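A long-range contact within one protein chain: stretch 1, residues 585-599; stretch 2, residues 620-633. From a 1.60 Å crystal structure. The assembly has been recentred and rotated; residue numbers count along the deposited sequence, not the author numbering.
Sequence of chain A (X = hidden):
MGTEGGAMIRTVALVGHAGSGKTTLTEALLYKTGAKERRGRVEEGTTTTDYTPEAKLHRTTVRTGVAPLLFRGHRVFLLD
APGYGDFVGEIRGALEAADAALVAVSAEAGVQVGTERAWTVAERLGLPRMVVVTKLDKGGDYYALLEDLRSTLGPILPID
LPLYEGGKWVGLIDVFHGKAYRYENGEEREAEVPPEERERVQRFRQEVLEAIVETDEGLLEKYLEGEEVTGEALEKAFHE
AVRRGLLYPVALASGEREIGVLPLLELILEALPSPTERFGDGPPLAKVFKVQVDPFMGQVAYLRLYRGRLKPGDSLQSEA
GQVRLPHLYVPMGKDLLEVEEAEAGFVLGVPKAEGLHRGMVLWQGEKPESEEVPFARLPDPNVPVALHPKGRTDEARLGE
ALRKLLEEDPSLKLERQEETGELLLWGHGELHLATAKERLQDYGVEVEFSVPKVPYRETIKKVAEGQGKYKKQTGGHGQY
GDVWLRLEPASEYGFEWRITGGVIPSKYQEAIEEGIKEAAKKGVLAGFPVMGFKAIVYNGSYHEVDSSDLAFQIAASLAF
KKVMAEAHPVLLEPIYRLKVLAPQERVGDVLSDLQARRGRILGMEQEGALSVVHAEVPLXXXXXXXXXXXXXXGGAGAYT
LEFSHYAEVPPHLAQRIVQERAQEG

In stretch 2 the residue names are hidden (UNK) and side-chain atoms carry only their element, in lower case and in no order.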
# COMPACT_ATOMS: atom_id res chain seq x y z
N GLU A 585 12.17 19.02 -18.25
CA GLU A 585 11.58 20.32 -18.53
C GLU A 585 10.83 20.89 -17.32
O GLU A 585 10.53 22.08 -17.27
CB GLU A 585 10.64 20.25 -19.75
CG GLU A 585 11.34 19.81 -21.05
CD GLU A 585 10.68 20.35 -22.32
OE1 GLU A 585 10.70 21.59 -22.52
OE2 GLU A 585 10.17 19.55 -23.12
N ARG A 586 10.54 20.03 -16.34
CA ARG A 586 9.84 20.45 -15.12
C ARG A 586 10.77 20.71 -13.94
O ARG A 586 10.34 21.21 -12.90
CB ARG A 586 8.80 19.40 -14.71
CG ARG A 586 7.39 19.62 -15.26
CD ARG A 586 7.25 20.98 -15.96
NE ARG A 586 6.35 21.91 -15.27
CZ ARG A 586 5.03 21.80 -15.26
NH1 ARG A 586 4.30 22.69 -14.61
NH2 ARG A 586 4.43 20.80 -15.90
N VAL A 587 12.05 20.37 -14.10
CA VAL A 587 13.04 20.56 -13.05
C VAL A 587 13.10 22.00 -12.55
O VAL A 587 13.20 22.25 -11.35
CB VAL A 587 14.44 20.14 -13.53
CG1 VAL A 587 15.49 20.58 -12.52
CG2 VAL A 587 14.49 18.64 -13.72
N GLY A 588 13.06 22.95 -13.48
CA GLY A 588 13.11 24.35 -13.10
C GLY A 588 12.03 24.78 -12.13
O GLY A 588 12.28 25.55 -11.19
N ASP A 589 10.80 24.31 -12.35
CA ASP A 589 9.69 24.64 -11.48
C ASP A 589 9.87 23.99 -10.12
O ASP A 589 9.57 24.58 -9.09
CB ASP A 589 8.37 24.18 -12.10
CG ASP A 589 8.06 24.90 -13.40
OD1 ASP A 589 8.02 26.15 -13.40
OD2 ASP A 589 7.85 24.21 -14.43
N VAL A 590 10.36 22.75 -10.13
CA VAL A 590 10.61 22.01 -8.90
C VAL A 590 11.62 22.77 -8.05
O VAL A 590 11.35 23.09 -6.89
CB VAL A 590 11.15 20.59 -9.21
CG1 VAL A 590 11.66 19.93 -7.93
CG2 VAL A 590 10.05 19.75 -9.83
N LEU A 591 12.78 23.07 -8.63
CA LEU A 591 13.81 23.80 -7.91
C LEU A 591 13.28 25.16 -7.48
O LEU A 591 13.42 25.55 -6.32
CB LEU A 591 15.06 24.00 -8.78
CG LEU A 591 15.79 22.74 -9.25
CD1 LEU A 591 17.07 23.14 -9.96
CD2 LEU A 591 16.10 21.84 -8.06
N SER A 592 12.66 25.88 -8.41
CA SER A 592 12.10 27.19 -8.10
C SER A 592 11.22 27.11 -6.86
O SER A 592 11.34 27.93 -5.95
CB SER A 592 11.28 27.71 -9.29
OG SER A 592 10.55 28.87 -8.92
N ASP A 593 10.34 26.12 -6.84
CA ASP A 593 9.43 25.91 -5.72
C ASP A 593 10.17 25.46 -4.45
O ASP A 593 9.85 25.91 -3.35
CB ASP A 593 8.35 24.89 -6.12
CG ASP A 593 7.58 24.34 -4.94
OD1 ASP A 593 7.98 23.28 -4.42
OD2 ASP A 593 6.58 24.97 -4.53
N LEU A 594 11.16 24.58 -4.60
CA LEU A 594 11.93 24.13 -3.44
C LEU A 594 12.59 25.33 -2.79
O LEU A 594 12.57 25.49 -1.56
CB LEU A 594 13.01 23.12 -3.85
CG LEU A 594 12.58 21.69 -4.18
CD1 LEU A 594 13.81 20.81 -4.36
CD2 LEU A 594 11.71 21.14 -3.05
N GLN A 595 13.18 26.19 -3.61
CA GLN A 595 13.84 27.39 -3.12
C GLN A 595 12.90 28.21 -2.25
O GLN A 595 13.32 28.81 -1.26
CB GLN A 595 14.34 28.24 -4.30
CG GLN A 595 15.23 27.46 -5.27
CD GLN A 595 15.75 28.30 -6.43
OE1 GLN A 595 14.99 29.03 -7.07
NE2 GLN A 595 17.04 28.18 -6.72
N ALA A 596 11.61 28.23 -2.60
CA ALA A 596 10.63 28.98 -1.83
C ALA A 596 10.25 28.24 -0.55
O ALA A 596 9.62 28.81 0.35
CB ALA A 596 9.38 29.23 -2.68
N ARG A 597 10.62 26.97 -0.47
CA ARG A 597 10.32 26.16 0.72
C ARG A 597 11.56 26.08 1.62
O ARG A 597 11.67 25.21 2.48
CB ARG A 597 9.88 24.75 0.31
CG ARG A 597 8.51 24.69 -0.38
CD ARG A 597 8.21 23.29 -0.93
NE ARG A 597 7.03 23.27 -1.79
CZ ARG A 597 5.77 23.23 -1.35
NH1 ARG A 597 5.50 23.19 -0.05
NH2 ARG A 597 4.77 23.23 -2.22
N ARG A 598 12.50 27.01 1.40
CA ARG A 598 13.74 27.06 2.15
C ARG A 598 14.55 25.80 1.96
O ARG A 598 15.29 25.38 2.85
CB ARG A 598 13.46 27.26 3.65
CG ARG A 598 12.70 28.54 3.98
CD ARG A 598 12.74 28.82 5.47
NE ARG A 598 11.81 27.98 6.23
CZ ARG A 598 12.12 27.35 7.36
NH1 ARG A 598 13.34 27.45 7.87
NH2 ARG A 598 11.19 26.64 7.99
N GLY A 599 14.42 25.19 0.79
CA GLY A 599 15.15 23.97 0.52
C GLY A 599 16.60 24.20 0.13
O GLY A 599 16.97 25.24 -0.41
N UNK A 620 8.40 21.74 8.12
CA UNK A 620 7.34 22.73 8.15
C UNK A 620 7.03 23.33 6.78
O UNK A 620 6.00 23.95 6.60
c UNK A 620 7.72 23.85 9.12
N UNK A 621 7.94 23.13 5.83
CA UNK A 621 7.74 23.67 4.49
C UNK A 621 7.25 22.64 3.49
O UNK A 621 6.97 22.98 2.33
o UNK A 621 8.27 26.92 6.00
o UNK A 621 8.35 27.12 3.82
c UNK A 621 9.06 24.26 3.97
c UNK A 621 9.62 25.38 4.81
c UNK A 621 8.68 26.56 4.88
N UNK A 622 7.13 21.38 3.92
CA UNK A 622 6.71 20.30 3.03
C UNK A 622 5.65 19.34 3.57
O UNK A 622 5.56 18.22 3.09
c UNK A 622 8.83 20.21 1.67
c UNK A 622 7.92 19.44 2.62
c UNK A 622 8.70 19.01 3.87
N UNK A 623 4.86 19.76 4.54
CA UNK A 623 3.85 18.85 5.08
C UNK A 623 2.77 18.51 4.06
O UNK A 623 2.08 17.50 4.19
c UNK A 623 4.16 17.80 7.98
c UNK A 623 4.12 19.27 7.58
c UNK A 623 3.23 19.44 6.34
c UNK A 623 3.60 20.11 8.71
N UNK A 624 2.62 19.37 3.04
CA UNK A 624 1.64 19.09 2.00
C UNK A 624 2.31 19.06 0.64
O UNK A 624 1.68 19.35 -0.37
c UNK A 624 -0.36 20.04 3.22
c UNK A 624 -1.72 20.64 3.02
o UNK A 624 -2.72 19.91 3.22
c UNK A 624 0.51 20.12 1.99
o UNK A 624 -1.80 21.83 2.67
N UNK A 625 3.59 18.70 0.62
CA UNK A 625 4.30 18.63 -0.64
C UNK A 625 3.58 17.62 -1.54
O UNK A 625 3.52 17.80 -2.75
c UNK A 625 7.67 19.92 -3.24
c UNK A 625 8.20 17.58 -3.28
c UNK A 625 6.84 19.71 -2.13
c UNK A 625 8.35 18.85 -3.80
c UNK A 625 5.76 18.21 -0.40
c UNK A 625 6.67 18.43 -1.59
o UNK A 625 9.16 19.06 -4.89
c UNK A 625 7.37 17.37 -2.17
N UNK A 626 3.00 16.58 -0.94
CA UNK A 626 2.29 15.56 -1.71
C UNK A 626 1.15 16.15 -2.54
O UNK A 626 0.80 15.60 -3.58
o UNK A 626 -2.64 15.65 2.60
c UNK A 626 -0.71 14.38 -0.22
c UNK A 626 -1.57 15.39 1.77
c UNK A 626 -0.29 15.82 2.11
c UNK A 626 0.77 15.53 1.28
c UNK A 626 0.59 14.80 0.10
c UNK A 626 1.76 14.44 -0.79
c UNK A 626 -1.79 14.67 0.61
N UNK A 627 0.59 17.27 -2.09
CA UNK A 627 -0.52 17.90 -2.83
C UNK A 627 -0.03 18.78 -3.98
O UNK A 627 -0.71 18.92 -4.99
c UNK A 627 -3.20 18.91 -0.17
c UNK A 627 -4.07 18.13 0.79
c UNK A 627 -1.38 18.76 -1.90
n UNK A 627 -4.96 19.03 1.61
c UNK A 627 -2.24 17.99 -0.91
N UNK A 628 1.16 19.35 -3.82
CA UNK A 628 1.72 20.24 -4.82
C UNK A 628 2.58 19.59 -5.90
O UNK A 628 2.67 20.11 -7.02
c UNK A 628 2.53 21.34 -4.13
N UNK A 629 3.20 18.46 -5.58
CA UNK A 629 4.07 17.81 -6.55
C UNK A 629 3.47 17.55 -7.93
O UNK A 629 4.12 17.79 -8.95
c UNK A 629 4.62 16.49 -5.99
c UNK A 629 5.71 15.90 -6.88
c UNK A 629 6.88 16.88 -7.00
c UNK A 629 6.18 14.58 -6.31
N UNK A 630 2.23 17.03 -7.99
CA UNK A 630 1.62 16.78 -9.30
C UNK A 630 1.64 18.00 -10.21
O UNK A 630 2.13 17.94 -11.34
c UNK A 630 0.20 16.34 -8.92
c UNK A 630 1.38 16.52 -6.89
c UNK A 630 0.44 15.59 -7.62
N UNK A 631 1.11 19.12 -9.72
CA UNK A 631 1.08 20.34 -10.51
C UNK A 631 2.45 20.82 -10.96
O UNK A 631 2.60 21.41 -12.03
N UNK A 632 3.47 20.55 -10.14
CA UNK A 632 4.83 20.96 -10.45
C UNK A 632 5.53 20.04 -11.45
O UNK A 632 6.49 20.44 -12.11
c UNK A 632 5.96 21.81 -6.81
c UNK A 632 5.88 23.45 -8.70
c UNK A 632 5.66 21.01 -9.16
c UNK A 632 5.34 22.13 -8.16
N UNK A 633 5.04 18.81 -11.56
CA UNK A 633 5.65 17.85 -12.47
C UNK A 633 4.69 17.29 -13.51
O UNK A 633 4.94 16.22 -14.08
c UNK A 633 6.25 16.67 -11.69
o UNK A 633 5.19 15.95 -11.04
c UNK A 633 7.23 17.16 -10.66
O HOH W 1 9.33 21.54 -5.52
O HOH W 2 3.82 21.93 2.20
O HOH W 3 8.12 27.35 8.43

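Position 620 carries one side-chain carbon, set sideways to the first stretch: Ala 620. Position 621 has three carbons in a row, the last bearing two oxygens, and its CB lies 3.8 Å from Arg 597 CB; a carboxylate on a chain of that length is Glu 621. Its OE2 forms a salt bridge with Arg 598 NH2 at 3.5 Å, at the edge of the guanidinium, and water 3 donates to OE2 and takes a weak hydrogen bond from Arg 598 NH2. Its backbone O accepts a hydrogen bond from Arg 597 NH1 at 2.8 Å.

Position 622 shows one carbon carrying two more, one of them 4.1 Å from Arg 597 CD: Val 622. Position 623 has four carbons forked at the second and stays out of contact: Leu 623. Position 624 repeats three carbons ending in two oxygens: Glu 624, the N-cap of the helix that follows.

Position 625 bears one carbon, then a six-carbon ring with an oxygen on it, and the ring turns its edge to Asp 593 OD1: Tyr 625. Its CE2 is 3.6 Å from that OD1, and its CD2 lies over one face of the Arg 597 guanidinium, 3.6 Å from Arg 597 NE. Leu 594 CD2 packs 4.1 Å from CZ. The OH donates to water 1 (2.6 Å to the water O), which in turn donates to Val 590 O and Asp 593 OD1.

Position 626 has the same ring and oxygen but lies out of reach: Tyr 626. At 627 four carbons in a row end in nitrogen: Lys 627, whose NZ pairs with Glu 624 OE2 at 2.9 Å within its own stretch. Position 628 has a lone carbon pointing toward the first stretch, 3.5 Å from Arg 597 NH2: Ala 628.

Position 629 is four carbons forked at the second: Leu 629. At 630 three carbons close onto the backbone nitrogen: Pro 630, which has no amide hydrogen to give at the helix kink. Position 631 has no side chain, and its backbone O lies 3.3 Å from Arg 586 NH1: Gly 631. Position 632, four carbons forked at the second, reaches Asp 593 OD1: Leu 632, with CD1 3.5 Å from that oxygen. Position 633 is one carbon bearing an oxygen and a carbon, the latter 3.9 Å from Val 590 CG2: Thr 633, whose OG1 donates to Leu 629 O.

The helices run roughly antiparallel, 9.3 Å apart at closest approach. Asp 593 OD1 accepts from Arg 597 NE at 2.8 Å within the first stretch, while Arg 597 NH1 donates to Glu 621 O across the contact and Tyr 625 and Ala 628 pack against the guanidinium.

Stretch 2 620-633: AEVLEYYKALPGLT
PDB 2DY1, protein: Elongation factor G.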